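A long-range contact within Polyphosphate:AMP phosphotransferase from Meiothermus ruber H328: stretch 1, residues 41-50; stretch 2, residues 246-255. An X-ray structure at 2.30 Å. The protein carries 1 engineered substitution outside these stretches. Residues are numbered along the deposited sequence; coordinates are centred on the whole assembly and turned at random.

Stretch 1, residues 41-50: RRLEKLQELL
Stretch 2, residues 246-255: TLEGLAMQYP

What frames the contact, and how are the two stretches set against each other? Stretch 1 is helical throughout, 41-50, part of a helix that runs on in both directions, with i to i+4 backbone hydrogen bonds such as Leu46 N to Arg42 O at 2.7 Å and Leu50 N to Leu46 O at 3.0 Å. Stretch 2 enters as the last part of a helix and leaves as an extended segment. Both advance in the same general sense, and the register is fixed at two points: Leu46 CA lies 6.8 Å from Leu247 CA, and Leu49 CA lies 6.3 Å from Met252 CA. Together the stretches bury 641 Å².

How does the helical part of stretch 2 engage its partner? Thr246 (-52/-45, chi1 m) is out of reach, but Leu247 (phi/psi -65/-40, rotamer m, t) points toward stretch 1. Leu247 CD1 meets Leu43 CD1 at 3.7 Å, the Leu43 side chain (t, p) bringing its end nearer from a sideways start, while Leu247 CB packs 4.1 Å from CD1 of Leu46 (m, t). Glu248 (-59/-39) starts sideways and bends inward, with chi1 m, chi2 at -100° between wells and chi3 at 26°. This brings Glu248 OE2 to 2.5 Å from Arg42 NH2 in a very short salt bridge, also a hydrogen bond donated by the arginine, with an N-H...O angle of 121°. The carboxylate oxygen sits at the edge of the guanidinium, near its plane; Arg42 reaches it with chi1 to chi3 m, t, m and chi4 at 150°. The aliphatic part of Glu248 also contributes, its CG lying 3.9 Å from Leu46 CD1.

What turns the chain after Glu248? Gly249 (-62/-18) and Leu250 (-76/-17, rotamer m, t) lead into the turn. Leu250 N donates a hydrogen bond to Leu247 O at 3.1 Å and Ala251 N one to Glu248 O at 3.2 Å, an i to i+3 spacing. Ala251 then leaves helical geometry with positive phi (56/50), its CB pointing away from stretch 1. Met252 follows at -75/147, beginning the extended run.

Why does Met252 bury so much surface? It points toward stretch 1 with rotamer m, t, m, and its long thioether lies against the helix: Met252 CE is 3.6 Å from Leu46 O and 4.3 Å from Leu46 CD2, Met252 SD is 3.5 Å from Leu50 CA and 3.6 Å from Leu50 CB, and Met252 CB is 4.2 Å from Leu49 CB. Leu50 is t, p.

How does the extended segment finish the contact? Gln253 (-127/140; m, m, chi3 -25°) points away, its NE2 making a weak 3.3 Å hydrogen bond to Ala251 O. Tyr254 (-64/141, chi1 m, chi2 108°) starts sideways and brings its ring to Leu49, whose chi1 of -107° lies between wells, with chi2 t. Leu49 CD2 sits over one ring face, 3.5 Å from the Tyr254 ring centroid and 8° off the normal, a CH-pi contact; the same CD2 is 3.4 Å from Tyr254 N. Lys45 NZ (t, m, t, t) approaches Tyr254 OH at 3.7 Å. Pro255 (-65/170) makes no contact.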

# COMPACT_ATOMS: atom_id res chain seq x y z
N ARG D 41 28.69 9.88 -14.90
CA ARG D 41 29.43 9.64 -13.67
C ARG D 41 29.12 10.70 -12.62
O ARG D 41 29.00 10.39 -11.43
CB ARG D 41 30.93 9.58 -13.97
CG ARG D 41 31.30 8.40 -14.85
CD ARG D 41 32.78 8.36 -15.18
NE ARG D 41 33.08 7.27 -16.10
CZ ARG D 41 34.27 7.06 -16.65
NH1 ARG D 41 35.28 7.87 -16.38
NH2 ARG D 41 34.45 6.04 -17.48
N ARG D 42 28.98 11.97 -13.03
CA ARG D 42 28.50 12.97 -12.08
C ARG D 42 27.12 12.61 -11.56
O ARG D 42 26.84 12.75 -10.36
CB ARG D 42 28.48 14.36 -12.73
CG ARG D 42 29.84 14.92 -13.09
CD ARG D 42 29.76 16.43 -13.19
NE ARG D 42 29.10 16.88 -14.41
CZ ARG D 42 28.39 18.00 -14.51
NH1 ARG D 42 27.83 18.33 -15.67
NH2 ARG D 42 28.23 18.78 -13.45
N LEU D 43 26.24 12.14 -12.44
CA LEU D 43 24.92 11.70 -12.02
C LEU D 43 25.03 10.64 -10.92
O LEU D 43 24.37 10.74 -9.88
CB LEU D 43 24.14 11.16 -13.22
CG LEU D 43 22.77 10.54 -12.93
CD1 LEU D 43 21.86 11.57 -12.28
CD2 LEU D 43 22.15 10.02 -14.22
N GLU D 44 25.86 9.62 -11.15
CA GLU D 44 26.07 8.60 -10.13
C GLU D 44 26.48 9.23 -8.81
O GLU D 44 25.92 8.92 -7.75
CB GLU D 44 27.13 7.59 -10.59
CG GLU D 44 26.71 6.70 -11.75
CD GLU D 44 27.83 5.79 -12.23
OE1 GLU D 44 27.66 5.13 -13.28
OE2 GLU D 44 28.88 5.72 -11.55
N LYS D 45 27.46 10.13 -8.85
CA LYS D 45 27.99 10.71 -7.62
C LYS D 45 26.99 11.64 -6.96
O LYS D 45 26.91 11.71 -5.73
CB LYS D 45 29.30 11.44 -7.92
CG LYS D 45 30.24 11.59 -6.73
CD LYS D 45 29.68 12.55 -5.69
CE LYS D 45 30.74 12.91 -4.66
NZ LYS D 45 30.23 13.92 -3.69
N LEU D 46 26.21 12.38 -7.77
CA LEU D 46 25.20 13.27 -7.19
C LEU D 46 24.07 12.48 -6.54
O LEU D 46 23.52 12.90 -5.51
CB LEU D 46 24.65 14.21 -8.26
CG LEU D 46 25.56 15.36 -8.70
CD1 LEU D 46 25.24 15.80 -10.12
CD2 LEU D 46 25.42 16.53 -7.74
N GLN D 47 23.70 11.34 -7.13
CA GLN D 47 22.67 10.50 -6.54
C GLN D 47 23.08 10.01 -5.15
O GLN D 47 22.26 10.01 -4.22
CB GLN D 47 22.37 9.32 -7.47
CG GLN D 47 21.24 8.41 -6.99
CD GLN D 47 21.69 7.42 -5.95
OE1 GLN D 47 20.94 7.08 -5.03
NE2 GLN D 47 22.92 6.94 -6.08
N GLU D 48 24.34 9.61 -4.99
CA GLU D 48 24.80 9.15 -3.68
C GLU D 48 24.70 10.26 -2.64
O GLU D 48 24.39 10.00 -1.47
CB GLU D 48 26.24 8.63 -3.77
CG GLU D 48 26.44 7.50 -4.77
CD GLU D 48 26.04 6.14 -4.20
OE1 GLU D 48 26.15 5.13 -4.93
OE2 GLU D 48 25.62 6.09 -3.03
N LEU D 49 24.96 11.50 -3.04
CA LEU D 49 24.75 12.63 -2.13
C LEU D 49 23.27 12.76 -1.76
O LEU D 49 22.92 12.85 -0.58
CB LEU D 49 25.28 13.92 -2.76
CG LEU D 49 26.58 14.46 -2.17
CD1 LEU D 49 27.03 15.71 -2.91
CD2 LEU D 49 26.43 14.75 -0.67
N LEU D 50 22.40 12.81 -2.77
CA LEU D 50 20.96 12.88 -2.53
C LEU D 50 20.52 11.84 -1.50
O LEU D 50 19.92 12.17 -0.47
CB LEU D 50 20.20 12.68 -3.84
CG LEU D 50 18.67 12.65 -3.81
CD1 LEU D 50 18.11 14.04 -3.52
CD2 LEU D 50 18.10 12.08 -5.10
N THR D 246 20.35 20.41 -12.61
CA THR D 246 19.32 20.54 -11.58
C THR D 246 19.79 19.93 -10.26
O THR D 246 19.60 20.52 -9.19
CB THR D 246 18.03 19.88 -12.05
OG1 THR D 246 17.63 20.46 -13.31
CG2 THR D 246 16.92 20.11 -11.03
N LEU D 247 20.39 18.74 -10.31
CA LEU D 247 20.89 18.11 -9.09
C LEU D 247 22.03 18.92 -8.48
O LEU D 247 22.11 19.07 -7.26
CB LEU D 247 21.34 16.68 -9.39
CG LEU D 247 20.19 15.72 -9.72
CD1 LEU D 247 20.70 14.34 -10.09
CD2 LEU D 247 19.23 15.63 -8.54
N GLU D 248 22.92 19.46 -9.32
CA GLU D 248 23.99 20.33 -8.81
C GLU D 248 23.41 21.54 -8.08
O GLU D 248 23.94 21.96 -7.04
CB GLU D 248 24.89 20.80 -9.95
CG GLU D 248 25.64 19.69 -10.67
CD GLU D 248 27.08 19.56 -10.21
OE1 GLU D 248 27.37 19.94 -9.05
OE2 GLU D 248 27.92 19.08 -11.00
N GLY D 249 22.33 22.10 -8.61
CA GLY D 249 21.71 23.27 -8.00
C GLY D 249 21.19 23.04 -6.59
O GLY D 249 20.97 24.00 -5.86
N LEU D 250 21.00 21.78 -6.19
CA LEU D 250 20.47 21.53 -4.86
C LEU D 250 21.51 21.73 -3.76
O LEU D 250 21.13 21.86 -2.59
CB LEU D 250 19.90 20.11 -4.77
CG LEU D 250 18.70 19.78 -5.67
CD1 LEU D 250 18.33 18.30 -5.54
CD2 LEU D 250 17.50 20.67 -5.35
N ALA D 251 22.80 21.75 -4.11
CA ALA D 251 23.86 22.02 -3.14
C ALA D 251 23.80 21.04 -1.97
O ALA D 251 23.82 21.42 -0.80
CB ALA D 251 23.79 23.47 -2.65
N MET D 252 23.74 19.75 -2.31
CA MET D 252 23.56 18.72 -1.30
C MET D 252 24.86 18.48 -0.53
O MET D 252 25.96 18.61 -1.06
CB MET D 252 23.07 17.43 -1.96
CG MET D 252 21.73 17.63 -2.68
SD MET D 252 21.05 16.20 -3.54
CE MET D 252 22.10 16.12 -4.99
N GLN D 253 24.70 18.14 0.75
CA GLN D 253 25.82 17.97 1.67
C GLN D 253 25.76 16.61 2.33
O GLN D 253 24.67 16.16 2.71
CB GLN D 253 25.79 19.03 2.78
CG GLN D 253 25.62 20.47 2.32
CD GLN D 253 26.85 21.02 1.66
OE1 GLN D 253 27.96 20.57 1.91
NE2 GLN D 253 26.67 22.03 0.81
N TYR D 254 26.91 15.97 2.49
CA TYR D 254 26.94 14.78 3.33
C TYR D 254 26.62 15.19 4.77
O TYR D 254 27.07 16.25 5.23
CB TYR D 254 28.30 14.10 3.26
CG TYR D 254 28.52 13.32 1.98
CD1 TYR D 254 29.40 13.78 1.01
CD2 TYR D 254 27.84 12.14 1.75
CE1 TYR D 254 29.60 13.07 -0.16
CE2 TYR D 254 28.03 11.42 0.58
CZ TYR D 254 28.91 11.89 -0.37
OH TYR D 254 29.09 11.17 -1.53
N PRO D 255 25.86 14.39 5.50
CA PRO D 255 25.51 14.76 6.88
C PRO D 255 26.73 14.80 7.78
O PRO D 255 27.83 14.39 7.42
CB PRO D 255 24.54 13.65 7.31
CG PRO D 255 24.04 13.06 6.04
CD PRO D 255 25.17 13.16 5.07